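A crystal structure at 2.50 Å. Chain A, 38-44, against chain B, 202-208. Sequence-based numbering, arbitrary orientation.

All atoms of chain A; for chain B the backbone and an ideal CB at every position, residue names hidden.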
# COMPACT_ATOMS: atom_id res chain seq x y z
N ASP A 38 -20.29 16.70 -18.64
CA ASP A 38 -19.43 15.49 -18.68
C ASP A 38 -17.95 15.90 -18.59
O ASP A 38 -17.06 15.02 -18.71
CB ASP A 38 -19.81 14.67 -19.91
CG ASP A 38 -21.29 14.23 -19.99
OD1 ASP A 38 -21.90 13.82 -18.94
OD2 ASP A 38 -21.85 14.35 -21.10
N PHE A 39 -17.62 17.18 -18.34
CA PHE A 39 -16.20 17.60 -18.22
C PHE A 39 -15.59 16.97 -16.97
O PHE A 39 -16.16 17.03 -15.89
CB PHE A 39 -16.06 19.11 -18.14
CG PHE A 39 -16.19 19.87 -19.44
CD1 PHE A 39 -16.18 19.23 -20.67
CD2 PHE A 39 -16.31 21.26 -19.41
CE1 PHE A 39 -16.29 19.96 -21.84
CE2 PHE A 39 -16.43 21.98 -20.59
CZ PHE A 39 -16.43 21.33 -21.80
N PRO A 40 -14.42 16.31 -17.09
CA PRO A 40 -13.73 15.75 -15.94
C PRO A 40 -13.14 16.83 -15.02
O PRO A 40 -12.43 17.70 -15.50
CB PRO A 40 -12.60 14.94 -16.58
CG PRO A 40 -12.31 15.67 -17.87
CD PRO A 40 -13.68 16.09 -18.34
N GLY A 41 -13.45 16.79 -13.74
CA GLY A 41 -12.76 17.61 -12.72
C GLY A 41 -13.41 18.94 -12.49
O GLY A 41 -12.84 19.70 -11.83
N ILE A 42 -14.58 19.18 -13.05
CA ILE A 42 -15.28 20.48 -13.03
C ILE A 42 -16.44 20.42 -12.04
O ILE A 42 -17.43 19.68 -12.31
CB ILE A 42 -15.71 20.84 -14.47
CG1 ILE A 42 -14.51 20.80 -15.40
CG2 ILE A 42 -16.41 22.18 -14.53
CD1 ILE A 42 -13.33 21.64 -14.91
N LYS A 43 -16.33 21.19 -10.93
CA LYS A 43 -17.43 21.29 -9.94
C LYS A 43 -18.56 22.14 -10.54
O LYS A 43 -19.59 21.54 -10.92
CB LYS A 43 -16.96 21.79 -8.57
CG LYS A 43 -17.93 21.36 -7.47
CD LYS A 43 -17.71 21.99 -6.11
CE LYS A 43 -18.90 21.74 -5.20
NZ LYS A 43 -18.60 22.13 -3.80
N ARG A 44 -18.35 23.46 -10.69
CA ARG A 44 -19.32 24.36 -11.35
C ARG A 44 -18.89 24.57 -12.79
O ARG A 44 -17.92 25.27 -13.04
CB ARG A 44 -19.39 25.66 -10.57
CG ARG A 44 -19.88 25.46 -9.15
CD ARG A 44 -19.05 26.20 -8.13
NE ARG A 44 -19.29 25.73 -6.76
CZ ARG A 44 -20.45 25.81 -6.10
NH1 ARG A 44 -21.52 26.36 -6.66
NH2 ARG A 44 -20.52 25.35 -4.86
N UNK B 202 -16.77 13.41 -5.36
CA UNK B 202 -17.88 14.04 -6.12
C UNK B 202 -18.33 15.35 -5.44
O UNK B 202 -18.71 16.27 -6.18
CB UNK B 202 -19.06 13.08 -6.23
N UNK B 203 -18.28 15.43 -4.10
CA UNK B 203 -18.42 16.68 -3.30
C UNK B 203 -17.49 17.75 -3.93
O UNK B 203 -17.98 18.83 -4.19
CB UNK B 203 -18.07 16.44 -1.83
N UNK B 204 -16.22 17.44 -4.24
CA UNK B 204 -15.23 18.45 -4.72
C UNK B 204 -15.26 18.51 -6.24
O UNK B 204 -14.60 19.41 -6.80
CB UNK B 204 -13.82 18.12 -4.24
N UNK B 205 -15.99 17.64 -6.91
CA UNK B 205 -16.18 17.82 -8.36
C UNK B 205 -15.14 17.07 -9.16
O UNK B 205 -15.09 17.26 -10.33
CB UNK B 205 -16.13 19.30 -8.73
N UNK B 206 -14.47 16.09 -8.57
CA UNK B 206 -13.63 15.15 -9.34
C UNK B 206 -14.53 14.12 -10.02
O UNK B 206 -15.62 13.86 -9.51
CB UNK B 206 -12.61 14.46 -8.44
N UNK B 207 -14.12 13.65 -11.20
CA UNK B 207 -14.82 12.55 -11.92
C UNK B 207 -14.28 11.18 -11.48
O UNK B 207 -13.04 11.08 -11.30
CB UNK B 207 -14.66 12.71 -13.43
N UNK B 208 -15.14 10.20 -11.26
CA UNK B 208 -14.70 8.79 -10.99
C UNK B 208 -14.47 8.06 -12.33
O UNK B 208 -15.29 8.18 -13.18
CB UNK B 208 -15.74 8.04 -10.15

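Position 202 lies in helix, its CA-to-CB bond directed away from chain A and nothing of the other stretch within 5.5 Å of the CB. This contact sets no rule here, and many helix-tolerant residues would do. The deposited residue is Ser B202, whose OG is hydrogen-bonded elsewhere in the structure.

Position 203 is also helical and its CB also points away, yet the extended side chain of Lys A43, t at all four chi angles, runs alongside and brings a positive charge close to the backbone: NZ of Lys A43 is 3.4 Å from the carbonyl O of 203. A long, flexible acidic or polar side chain could bend back toward that charge; a short one would simply leave it to the backbone. The residue is Glu B203. Its end comes nearer than its CB does, placing OE1 4.0 Å from NZ of Lys A43, a favourable pairing of charges but beyond a salt bridge.

At position 204 the CB again points away, into space that chain A leaves free, so size is not limited from this side. The backbone does the touching, with its O 3.8 Å from CB of Lys A43. Arg B204 occupies the site, its NE and NH2 hydrogen-bonded elsewhere.

Position 205 is the strictest. The helix has ended, phi is 92°, and the ideal CB points toward chain A, where it would sit 2.6 Å from CB of Lys A43, a clash. It would also jam against the carbonyl O of 204. Two independent arguments leave glycine, and Gly B205 it is. Without a side chain, its CA can approach CA of Lys A43 to 4.0 Å, and its O rests 3.2 Å from C of Gly A41.

Position 206 turns its CB away again, while its CA packs 4.3 Å from CA of Gly A41. Chain A asks for nothing in particular, so polar or apolar side chains could serve; the residue is Leu B206.

Position 207 begins a strand and points its CB toward the type II turn that runs from Phe A39 to Ile A42. The CB is 4.0 Å from CA of Pro A40 and 4.3 Å from N of Gly A41, so a small side chain carrying an acceptor is attractive; alanine would fit but offer none, and serine or threonine are natural candidates. Ser B207, with chi1 m, accepts a weak hydrogen bond from N of Gly A41 to its OG at 3.4 Å.

Position 208 is out of reach, leaving the choice open: Leu B208.

Chain B (202-208) SERGLSL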
# COMPACT_ATOMS: atom_id res chain seq x y z
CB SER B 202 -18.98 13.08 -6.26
OG SER B 202 -19.25 12.62 -4.96
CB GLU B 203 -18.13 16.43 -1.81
CG GLU B 203 -18.77 17.41 -0.80
CD GLU B 203 -18.15 18.82 -0.53
OE1 GLU B 203 -18.94 19.85 -0.53
OE2 GLU B 203 -16.90 18.94 -0.25
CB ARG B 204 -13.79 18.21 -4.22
CG ARG B 204 -13.65 17.61 -2.82
CD ARG B 204 -13.23 18.38 -1.60
NE ARG B 204 -12.23 19.38 -1.95
CZ ARG B 204 -11.93 20.46 -1.21
NH1 ARG B 204 -12.47 20.64 -0.00
NH2 ARG B 204 -11.05 21.37 -1.66
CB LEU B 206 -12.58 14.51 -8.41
CG LEU B 206 -11.52 15.51 -7.96
CD1 LEU B 206 -11.94 16.19 -6.69
CD2 LEU B 206 -10.16 14.91 -7.80
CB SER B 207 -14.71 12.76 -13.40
OG SER B 207 -15.37 13.96 -13.74
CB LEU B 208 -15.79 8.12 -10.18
CG LEU B 208 -15.43 6.74 -9.65
CD1 LEU B 208 -14.37 6.84 -8.57
CD2 LEU B 208 -16.67 6.11 -9.09
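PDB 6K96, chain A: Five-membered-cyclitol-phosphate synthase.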